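Local coordinates for putative OmpA family lipoprotein (Burkholderia cenocepacia, PDB 5LKW), which probably acts in the Tol-Pal system that maintains outer membrane integrity, and binds the peptidoglycan component diaminopimelic acid through its OmpA-like domain, at residues Asn10-Lys15 against Met35-Gln40; Gln53-Glu58 against Arg115-Tyr120; Tyr64-Gly69 against Gly96-Gln101. One frame throughout, in Å; residues are numbered along the deposited sequence.

This chain is the OmpA-like part of the lipoprotein. Interaction 2 lies nearest the middle of the chain, and none of its touching residues is exposed. It is mainly backbone pairing between strands 50-55 and 115-120. Interactions 1 and 3 each mix buried and exposed residues and rely more on packing. Interaction 3, about 8 Å from interaction 2 between centres, sets helix 62-82 against the end of strand 90-96 and the loop after it, with no hydrogen bond across it. Both reach the diaminopimelic acid, and Thr-56 N bonds to Gly-96 O between them. Interaction 1, about 25 Å from interaction 3, centre to centre, joins the N-terminal loop to helix 32-44 through His-38, whose ring also touches Leu-118 of interaction 2.

Interaction 1: residues Asn10-Lys15 against Met35-Gln40; sequences NSPLAK and MQQHAQ
Leu-13 O is approached by two donors, His-38 NE2 across the contact and Arg-16 NE. The first gives it a weak hydrogen bond of 3.3 Å, bent to 128° at the hydrogen. The imidazole comes from helix 32-44 into the turn formed by Pro-12 to Lys-15. Its CG is anti to the carbonyl carbon, beside the backbone N (chi1 -76°). A second carbonyl, Lys-15 O, lies at the ring edge near its plane, 3.0 Å from His-38 CE1. His-38 ND1 is bonded to Leu-34 O, one turn back in the helix, and NE2 weakly to Leu-13 O, which limits the rotation of the ring.

Leu-13 covers one ring face. Its CD1 sits 4.2 Å above the centroid of the His-38 ring, only 1° off the normal, in a CH-pi contact. The same methyl touches Gln-37 CB at 3.7 Å. Further out, Pro-12 CB rests 3.7 Å from Gln-37 CD, and the two side chains cross at about a right angle at the exposed margin. Tyr-41 also touches Leu-13, and Met-80 of helix 62-82 packs on His-38, so the buried part continues into the fold.

The loop is shaped by its own bonds. Ala-14 N bonds to Ser-11 O at 2.8 Å. Leu-13 N bonds to Ser-11 OG at 3.2 Å. Ser-11 OG and Leu-13 N make an ST turn, in the loop that precedes strand 17-19 and packs on helix 32-44 of the OmpA-like domain.

Interaction 2: residues Gln53-Glu58 against Arg115-Tyr120; sequences QGNTDE and RADLVY. With API (2,6-diaminopimelic acid), chain C.
Strands 53-55 and 115-120 run antiparallel, their axes 4.7 Å apart at the closest and 160° between their directions. Gln-53 and Asp-117 form a hydrogen-bonded pair, with both N-to-O bonds at 2.9 Å. At the next, non-hydrogen-bonded pair, Gly-54 CA and Ala-116 CA come within 4.3 Å. Asn-55 N then bonds to Arg-115 O at 2.8 Å, and Asn-55 ND2 adds a weak bond to that oxygen.

Asn-55 and Arg-115 lie side by side on one sheet face, pointing the same way, their amide and guanidinium planes 30° apart. A water joins Asn-55 OD1 to Arg-115 NH2, weakly on the arginine side. Arg-115, bent at chi3 (68°), grips Asp-117 side-on, with NE on OD1 at 2.9 Å and NH2 on OD2 at 3.0 Å. Arg-115 NH1 also bonds to Gln-112 O and Asp-117 OD1 to Ser-17 OG, which fixes the pair further. Val-119 CG2 packs against the side chain of Gln-53, 3.5 Å from Gln-53 OE1.

Past the strand, Asp-57 N bonds to API O and Asp-57 OD1 takes API N, both at 2.9 Å. Asp-57 OD2 makes salt bridges to Arg-59 and Arg-114. A central strand of the sheet thus leads directly into the diaminopimelic acid site of the OmpA-like peptidoglycan-binding fold.

Interaction 3: residues Tyr64-Gly69 against Gly96-Gln101; sequences YNLALG and GKEKPQ. With API (2,6-diaminopimelic acid), chain C.
The first torsions of Asn-65 and Lys-97 start their side chains on courses that cross. Asn-65 CG is anti to the carbonyl carbon, beside the backbone N (chi1 -80°). Lys-97 CG sits between the backbone N and the carbonyl carbon (chi1 72°). The lysine chain then passes obliquely across the asparagine, with Lys-97 CD 3.6 Å from Asn-65 ND2. Its ammonium goes past the amide to Gly-60 O and Glu-58 O, both hydrogen-bonded to NZ.

The amide of Asn-65 has a divided role. Its ND2 is hydrogen-bonded to Arg-59 O, which fixes the rotation of the group and leaves OD1 facing the ligand. Asn-65 OD1 accepts a 2.9 Å hydrogen bond from API N. Leu-68, three residues on in the helix, brings CD2 to 3.3 Å from API C, so a methyl lies against the ligand carboxylate.

The backbones also touch. Gly-96 has positive phi (52°), and with no side chain it lets its CA come 3.3 Å from Asn-65 O, in a CA-H...O contact. That oxygen also takes the helical bond from Gly-69 N at 2.7 Å. At the exposed margin, Leu-66 CD1 is 4.2 Å from Glu-98 OE2, a loose contact.

No conventional hydrogen bond joins the helix to the loop. They meet by van der Waals packing and one CA-H...O contact, while the amide of Asn-65 and the ammonium of Lys-97 bond to carbonyls of residues 58-60, and Asn-65 OD1 to the ligand. The contact thus places an oriented carbonyl acceptor before the amino group of diaminopimelic acid.

Interaction 1: residues Asn10-Lys15 against Met35-Gln40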
loop_
_atom_site.group_PDB
_atom_site.type_symbol
_atom_site.label_atom_id
_atom_site.label_comp_id
_atom_site.label_asym_id
_atom_site.label_seq_id
_atom_site.Cartn_x
_atom_site.Cartn_y
_atom_site.Cartn_z
ATOM N N ASN A 10 1.293 -10.660 15.866
ATOM C CA ASN A 10 2.429 -10.063 16.564
ATOM C C ASN A 10 3.658 -9.998 15.678
ATOM O O ASN A 10 4.679 -9.461 16.070
ATOM C CB ASN A 10 2.768 -10.891 17.794
ATOM C CG ASN A 10 1.708 -10.797 18.868
ATOM O OD1 ASN A 10 1.557 -9.755 19.531
ATOM N ND2 ASN A 10 0.964 -11.901 19.058
ATOM N N SER A 11 3.565 -10.595 14.503
ATOM C CA SER A 11 4.617 -10.544 13.504
ATOM C C SER A 11 4.638 -9.126 12.885
ATOM O O SER A 11 3.561 -8.522 12.727
ATOM C CB SER A 11 4.347 -11.611 12.444
ATOM O OG SER A 11 4.969 -11.305 11.215
ATOM N N PRO A 12 5.844 -8.581 12.584
ATOM C CA PRO A 12 6.002 -7.243 11.954
ATOM C C PRO A 12 5.303 -7.167 10.602
ATOM O O PRO A 12 5.106 -6.080 10.055
ATOM C CB PRO A 12 7.526 -7.095 11.765
ATOM C CG PRO A 12 8.100 -8.448 11.953
ATOM C CD PRO A 12 7.144 -9.246 12.806
ATOM N N LEU A 13 4.935 -8.338 10.085
ATOM C CA LEU A 13 4.190 -8.476 8.883
ATOM C C LEU A 13 2.716 -8.130 9.052
ATOM O O LEU A 13 2.050 -7.953 8.057
ATOM C CB LEU A 13 4.336 -9.898 8.330
ATOM C CG LEU A 13 5.364 -10.263 7.247
ATOM C CD1 LEU A 13 6.606 -9.368 7.196
ATOM C CD2 LEU A 13 5.782 -11.697 7.478
ATOM N N ALA A 14 2.213 -8.010 10.290
ATOM C CA ALA A 14 0.804 -7.660 10.504
ATOM C C ALA A 14 0.551 -6.225 10.088
ATOM O O ALA A 14 -0.580 -5.820 9.974
ATOM C CB ALA A 14 0.362 -7.849 11.976
ATOM N N LYS A 15 1.602 -5.439 9.936
ATOM C CA LYS A 15 1.402 -4.042 9.568
ATOM C C LYS A 15 1.430 -3.992 8.046
ATOM O O LYS A 15 2.461 -4.289 7.422
ATOM C CB LYS A 15 2.425 -3.097 10.225
ATOM C CG LYS A 15 1.910 -1.599 10.253
ATOM C CD LYS A 15 3.013 -0.603 9.908
ATOM C CE LYS A 15 2.545 0.854 9.954
ATOM N NZ LYS A 15 1.801 1.452 8.796
ATOM N N MET A 35 9.030 -2.407 4.241
ATOM C CA MET A 35 9.189 -2.882 2.857
ATOM C C MET A 35 10.135 -4.123 2.825
ATOM O O MET A 35 9.916 -5.086 2.066
ATOM C CB MET A 35 9.780 -1.776 1.948
ATOM C CG MET A 35 8.889 -0.500 1.605
ATOM S SD MET A 35 7.324 -0.914 0.835
ATOM C CE MET A 35 6.347 -1.392 2.290
ATOM N N GLN A 36 11.182 -4.066 3.650
ATOM C CA GLN A 36 12.187 -5.120 3.755
ATOM C C GLN A 36 11.590 -6.383 4.338
ATOM O O GLN A 36 11.826 -7.493 3.830
ATOM C CB GLN A 36 13.375 -4.609 4.576
ATOM C CG GLN A 36 13.940 -3.367 3.895
ATOM C CD GLN A 36 15.298 -2.916 4.362
ATOM O OE1 GLN A 36 15.402 -2.127 5.321
ATOM N NE2 GLN A 36 16.356 -3.343 3.639
ATOM N N GLN A 37 10.789 -6.213 5.390
ATOM C CA GLN A 37 10.103 -7.344 5.951
ATOM C C GLN A 37 9.198 -8.007 4.931
ATOM O O GLN A 37 9.316 -9.226 4.681
ATOM C CB GLN A 37 9.349 -6.958 7.217
ATOM C CG GLN A 37 10.151 -7.244 8.479
ATOM C CD GLN A 37 10.212 -6.064 9.437
ATOM O OE1 GLN A 37 9.709 -4.970 9.146
ATOM N NE2 GLN A 37 10.844 -6.279 10.595
ATOM N N HIS A 38 8.305 -7.226 4.336
ATOM C CA HIS A 38 7.434 -7.804 3.313
ATOM C C HIS A 38 8.173 -8.429 2.134
ATOM O O HIS A 38 7.807 -9.528 1.725
ATOM C CB HIS A 38 6.309 -6.861 2.898
ATOM C CG HIS A 38 5.212 -6.793 3.919
ATOM N ND1 HIS A 38 5.213 -5.880 4.956
ATOM C CD2 HIS A 38 4.118 -7.573 4.103
ATOM C CE1 HIS A 38 4.142 -6.072 5.706
ATOM N NE2 HIS A 38 3.470 -7.101 5.218
ATOM N N ALA A 39 9.198 -7.725 1.627
ATOM C CA ALA A 39 10.048 -8.212 0.535
ATOM C C ALA A 39 10.671 -9.583 0.861
ATOM O O ALA A 39 10.662 -10.479 0.018
ATOM C CB ALA A 39 11.140 -7.210 0.191
ATOM N N GLN A 40 11.200 -9.718 2.074
ATOM C CA GLN A 40 11.825 -10.960 2.515
ATOM C C GLN A 40 10.789 -12.087 2.516
ATOM O O GLN A 40 11.037 -13.163 1.962
ATOM C CB GLN A 40 12.464 -10.784 3.907
ATOM C CG GLN A 40 13.441 -11.873 4.360
ATOM C CD GLN A 40 14.415 -12.315 3.274
ATOM O OE1 GLN A 40 15.085 -11.493 2.635
ATOM N NE2 GLN A 40 14.513 -13.627 3.078
#

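Interaction 2: residues Gln53-Glu58 against Arg115-Tyr120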
loop_
_atom_site.group_PDB
_atom_site.type_symbol
_atom_site.label_atom_id
_atom_site.label_comp_id
_atom_site.label_asym_id
_atom_site.label_seq_id
_atom_site.Cartn_x
_atom_site.Cartn_y
_atom_site.Cartn_z
ATOM N N GLN A 53 -3.143 -2.039 -3.125
ATOM C CA GLN A 53 -4.267 -1.124 -3.397
ATOM C C GLN A 53 -3.969 0.297 -2.853
ATOM O O GLN A 53 -3.822 0.490 -1.630
ATOM C CB GLN A 53 -5.526 -1.601 -2.678
ATOM C CG GLN A 53 -5.939 -3.042 -2.903
ATOM C CD GLN A 53 -7.329 -3.293 -2.371
ATOM O OE1 GLN A 53 -7.587 -3.128 -1.180
ATOM N NE2 GLN A 53 -8.237 -3.681 -3.253
ATOM N N GLY A 54 -3.885 1.257 -3.770
ATOM C CA GLY A 54 -3.771 2.685 -3.477
ATOM C C GLY A 54 -5.134 3.367 -3.308
ATOM O O GLY A 54 -6.059 3.130 -4.084
ATOM N N ASN A 55 -5.222 4.195 -2.286
ATOM C CA ASN A 55 -6.438 4.901 -1.848
ATOM C C ASN A 55 -6.013 6.378 -1.676
ATOM O O ASN A 55 -4.814 6.685 -1.533
ATOM C CB ASN A 55 -7.015 4.330 -0.529
ATOM C CG ASN A 55 -7.421 2.833 -0.626
ATOM O OD1 ASN A 55 -8.562 2.540 -0.914
ATOM N ND2 ASN A 55 -6.470 1.910 -0.419
ATOM N N THR A 56 -6.978 7.295 -1.706
ATOM C CA THR A 56 -6.684 8.702 -1.594
ATOM C C THR A 56 -7.735 9.274 -0.599
ATOM O O THR A 56 -8.748 8.632 -0.309
ATOM C CB THR A 56 -6.831 9.441 -2.965
ATOM O OG1 THR A 56 -8.237 9.529 -3.302
ATOM C CG2 THR A 56 -6.057 8.754 -4.090
ATOM N N ASP A 57 -7.531 10.459 -0.075
ATOM C CA ASP A 57 -8.713 11.103 0.560
ATOM C C ASP A 57 -9.694 11.698 -0.521
ATOM O O ASP A 57 -9.447 11.577 -1.712
ATOM C CB ASP A 57 -8.352 12.080 1.691
ATOM C CG ASP A 57 -7.598 13.310 1.184
ATOM O OD1 ASP A 57 -8.130 13.998 0.288
ATOM O OD2 ASP A 57 -6.482 13.609 1.680
ATOM N N GLU A 58 -10.848 12.229 -0.099
ATOM C CA GLU A 58 -11.978 12.494 -1.023
ATOM C C GLU A 58 -11.803 13.813 -1.815
ATOM O O GLU A 58 -12.579 14.143 -2.775
ATOM C CB GLU A 58 -13.301 12.485 -0.245
ATOM C CG GLU A 58 -13.339 13.691 0.803
ATOM C CD GLU A 58 -14.409 13.528 1.898
ATOM O OE1 GLU A 58 -14.284 14.220 2.925
ATOM O OE2 GLU A 58 -15.383 12.758 1.741
ATOM N N ARG A 115 -3.498 6.231 1.572
ATOM C CA ARG A 115 -3.040 4.965 2.115
ATOM C C ARG A 115 -2.902 3.941 1.018
ATOM O O ARG A 115 -3.700 3.928 0.052
ATOM C CB ARG A 115 -4.062 4.418 3.142
ATOM C CG ARG A 115 -3.534 3.326 4.117
ATOM C CD ARG A 115 -4.686 2.808 5.113
ATOM N NE ARG A 115 -5.642 2.082 4.289
ATOM C CZ ARG A 115 -6.790 2.542 3.806
ATOM N NH1 ARG A 115 -7.275 3.755 4.134
ATOM N NH2 ARG A 115 -7.462 1.765 2.951
ATOM N N ALA A 116 -1.917 3.051 1.186
ATOM C CA ALA A 116 -1.779 1.879 0.296
ATOM C C ALA A 116 -1.717 0.653 1.137
ATOM O O ALA A 116 -0.927 0.631 2.098
ATOM C CB ALA A 116 -0.461 1.985 -0.598
ATOM N N ASP A 117 -2.540 -0.363 0.789
ATOM C CA ASP A 117 -2.582 -1.616 1.527
ATOM C C ASP A 117 -2.001 -2.779 0.715
ATOM O O ASP A 117 -2.333 -2.956 -0.479
ATOM C CB ASP A 117 -4.036 -2.027 1.913
ATOM C CG ASP A 117 -4.787 -0.951 2.683
ATOM O OD1 ASP A 117 -4.196 -0.319 3.604
ATOM O OD2 ASP A 117 -6.005 -0.780 2.378
ATOM N N LEU A 118 -1.265 -3.630 1.445
ATOM C CA LEU A 118 -0.748 -4.891 0.935
ATOM C C LEU A 118 -1.833 -5.888 1.211
ATOM O O LEU A 118 -2.093 -6.204 2.378
ATOM C CB LEU A 118 0.563 -5.268 1.666
ATOM C CG LEU A 118 1.898 -4.543 1.337
ATOM C CD1 LEU A 118 1.898 -3.149 1.695
ATOM C CD2 LEU A 118 3.050 -5.146 2.133
ATOM N N VAL A 119 -2.491 -6.378 0.153
ATOM C CA VAL A 119 -3.601 -7.333 0.367
ATOM C C VAL A 119 -3.157 -8.730 -0.142
ATOM O O VAL A 119 -3.048 -8.983 -1.341
ATOM C CB VAL A 119 -4.901 -6.843 -0.291
ATOM C CG1 VAL A 119 -6.098 -7.756 0.095
ATOM C CG2 VAL A 119 -5.172 -5.292 0.036
ATOM N N TYR A 120 -2.866 -9.612 0.796
ATOM C CA TYR A 120 -2.181 -10.845 0.462
ATOM C C TYR A 120 -3.250 -11.792 -0.000
ATOM O O TYR A 120 -4.277 -11.936 0.687
ATOM C CB TYR A 120 -1.432 -11.364 1.674
ATOM C CG TYR A 120 -0.018 -10.809 1.802
ATOM C CD1 TYR A 120 1.020 -11.318 0.997
ATOM C CD2 TYR A 120 0.291 -9.780 2.717
ATOM C CE1 TYR A 120 2.318 -10.836 1.097
ATOM C CE2 TYR A 120 1.598 -9.291 2.850
ATOM C CZ TYR A 120 2.630 -9.839 2.021
ATOM O OH TYR A 120 3.969 -9.439 2.084
HETATM C C API C . -4.775 12.942 -1.558
HETATM C CA API C . -5.549 14.005 -2.298
HETATM C C3 API C . -5.581 15.414 -1.706
HETATM C C4 API C . -6.416 16.316 -2.639
HETATM C C5 API C . -5.738 17.638 -3.044
HETATM C C6 API C . -6.503 18.441 -4.113
HETATM O O API C . -5.380 11.894 -1.382
HETATM O OXT API C . -3.599 13.047 -1.139
HETATM N N API C . -6.930 13.526 -2.336
HETATM O O HOH W 1 -9.547 0.801 0.712
#

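Interaction 3: residues Tyr64-Gly69 against Gly96-Gln101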
loop_
_atom_site.group_PDB
_atom_site.type_symbol
_atom_site.label_atom_id
_atom_site.label_comp_id
_atom_site.label_asym_id
_atom_site.label_seq_id
_atom_site.Cartn_x
_atom_site.Cartn_y
_atom_site.Cartn_z
ATOM N N TYR A 64 -8.556 12.522 -10.854
ATOM C CA TYR A 64 -7.303 12.886 -10.189
ATOM C C TYR A 64 -6.839 11.778 -9.171
ATOM O O TYR A 64 -5.668 11.327 -9.172
ATOM C CB TYR A 64 -7.377 14.282 -9.514
ATOM C CG TYR A 64 -6.050 14.726 -8.928
ATOM C CD1 TYR A 64 -5.130 15.415 -9.710
ATOM C CD2 TYR A 64 -5.699 14.420 -7.598
ATOM C CE1 TYR A 64 -3.885 15.825 -9.189
ATOM C CE2 TYR A 64 -4.446 14.784 -7.072
ATOM C CZ TYR A 64 -3.540 15.490 -7.880
ATOM O OH TYR A 64 -2.293 15.880 -7.405
ATOM N N ASN A 65 -7.780 11.372 -8.326
ATOM C CA ASN A 65 -7.531 10.486 -7.210
ATOM C C ASN A 65 -7.374 9.032 -7.619
ATOM O O ASN A 65 -6.646 8.274 -6.983
ATOM C CB ASN A 65 -8.679 10.579 -6.225
ATOM C CG ASN A 65 -8.556 11.814 -5.340
ATOM O OD1 ASN A 65 -7.505 12.020 -4.714
ATOM N ND2 ASN A 65 -9.606 12.673 -5.321
ATOM N N LEU A 66 -8.046 8.655 -8.691
ATOM C CA LEU A 66 -7.727 7.389 -9.315
ATOM C C LEU A 66 -6.256 7.368 -9.753
ATOM O O LEU A 66 -5.570 6.395 -9.491
ATOM C CB LEU A 66 -8.669 7.130 -10.520
ATOM C CG LEU A 66 -8.777 5.661 -10.864
ATOM C CD1 LEU A 66 -9.777 4.889 -9.889
ATOM C CD2 LEU A 66 -9.152 5.503 -12.372
ATOM N N ALA A 67 -5.796 8.422 -10.439
ATOM C CA ALA A 67 -4.394 8.518 -10.885
ATOM C C ALA A 67 -3.434 8.542 -9.683
ATOM O O ALA A 67 -2.453 7.811 -9.660
ATOM C CB ALA A 67 -4.180 9.751 -11.766
ATOM N N LEU A 68 -3.762 9.367 -8.672
ATOM C CA LEU A 68 -2.994 9.430 -7.437
ATOM C C LEU A 68 -2.937 8.048 -6.722
ATOM O O LEU A 68 -1.846 7.539 -6.356
ATOM C CB LEU A 68 -3.582 10.534 -6.521
ATOM C CG LEU A 68 -2.917 10.657 -5.137
ATOM C CD1 LEU A 68 -1.391 10.828 -5.289
ATOM C CD2 LEU A 68 -3.519 11.851 -4.385
ATOM N N GLY A 69 -4.083 7.431 -6.516
ATOM C CA GLY A 69 -4.078 6.081 -5.921
ATOM C C GLY A 69 -3.153 5.120 -6.676
ATOM O O GLY A 69 -2.441 4.364 -6.061
ATOM N N GLY A 96 -8.756 4.832 -5.838
ATOM C CA GLY A 96 -8.993 6.239 -5.820
ATOM C C GLY A 96 -9.572 6.672 -4.477
ATOM O O GLY A 96 -9.078 6.261 -3.387
ATOM N N LYS A 97 -10.643 7.449 -4.555
ATOM C CA LYS A 97 -11.362 7.860 -3.322
ATOM C C LYS A 97 -12.577 7.010 -2.962
ATOM O O LYS A 97 -13.330 7.390 -2.088
ATOM C CB LYS A 97 -11.768 9.328 -3.419
ATOM C CG LYS A 97 -12.867 9.605 -4.358
ATOM C CD LYS A 97 -12.761 11.094 -4.718
ATOM C CE LYS A 97 -14.073 11.658 -4.986
ATOM N NZ LYS A 97 -13.781 13.111 -4.947
ATOM N N GLU A 98 -12.764 5.881 -3.642
ATOM C CA GLU A 98 -14.036 5.122 -3.643
ATOM C C GLU A 98 -14.296 4.258 -2.409
ATOM O O GLU A 98 -15.472 4.106 -2.038
ATOM C CB GLU A 98 -14.137 4.247 -4.904
ATOM C CG GLU A 98 -14.288 5.055 -6.202
ATOM C CD GLU A 98 -13.920 4.256 -7.498
ATOM O OE1 GLU A 98 -13.821 2.989 -7.465
ATOM O OE2 GLU A 98 -13.725 4.916 -8.565
ATOM N N LYS A 99 -13.232 3.695 -1.799
ATOM C CA LYS A 99 -13.306 2.921 -0.559
ATOM C C LYS A 99 -12.682 3.612 0.650
ATOM O O LYS A 99 -11.738 3.083 1.234
ATOM C CB LYS A 99 -12.652 1.524 -0.671
ATOM C CG LYS A 99 -13.017 0.743 -1.922
ATOM C CD LYS A 99 -14.503 0.568 -2.034
ATOM C CE LYS A 99 -14.872 -0.106 -3.345
ATOM N NZ LYS A 99 -16.208 -0.738 -3.144
ATOM N N PRO A 100 -13.236 4.771 1.046
ATOM C CA PRO A 100 -12.698 5.462 2.237
ATOM C C PRO A 100 -12.749 4.507 3.468
ATOM O O PRO A 100 -13.744 3.832 3.652
ATOM C CB PRO A 100 -13.630 6.703 2.372
ATOM C CG PRO A 100 -15.022 6.255 1.673
ATOM C CD PRO A 100 -14.487 5.391 0.507
ATOM N N GLN A 101 -11.683 4.373 4.249
ATOM C CA GLN A 101 -11.751 3.572 5.495
ATOM C C GLN A 101 -12.353 4.364 6.702
ATOM O O GLN A 101 -13.121 3.809 7.516
ATOM C CB GLN A 101 -10.350 3.019 5.836
ATOM C CG GLN A 101 -10.406 1.675 6.495
ATOM C CD GLN A 101 -11.048 0.606 5.568
ATOM O OE1 GLN A 101 -10.948 0.679 4.327
ATOM N NE2 GLN A 101 -11.730 -0.374 6.174
HETATM C C API C . -4.775 12.942 -1.558
HETATM C CA API C . -5.549 14.005 -2.298
HETATM C C3 API C . -5.581 15.414 -1.706
HETATM C C4 API C . -6.416 16.316 -2.639
HETATM C C5 API C . -5.738 17.638 -3.044
HETATM C C6 API C . -6.503 18.441 -4.113
HETATM O O API C . -5.380 11.894 -1.382
HETATM O OXT API C . -3.599 13.047 -1.139
HETATM N N API C . -6.930 13.526 -2.336
#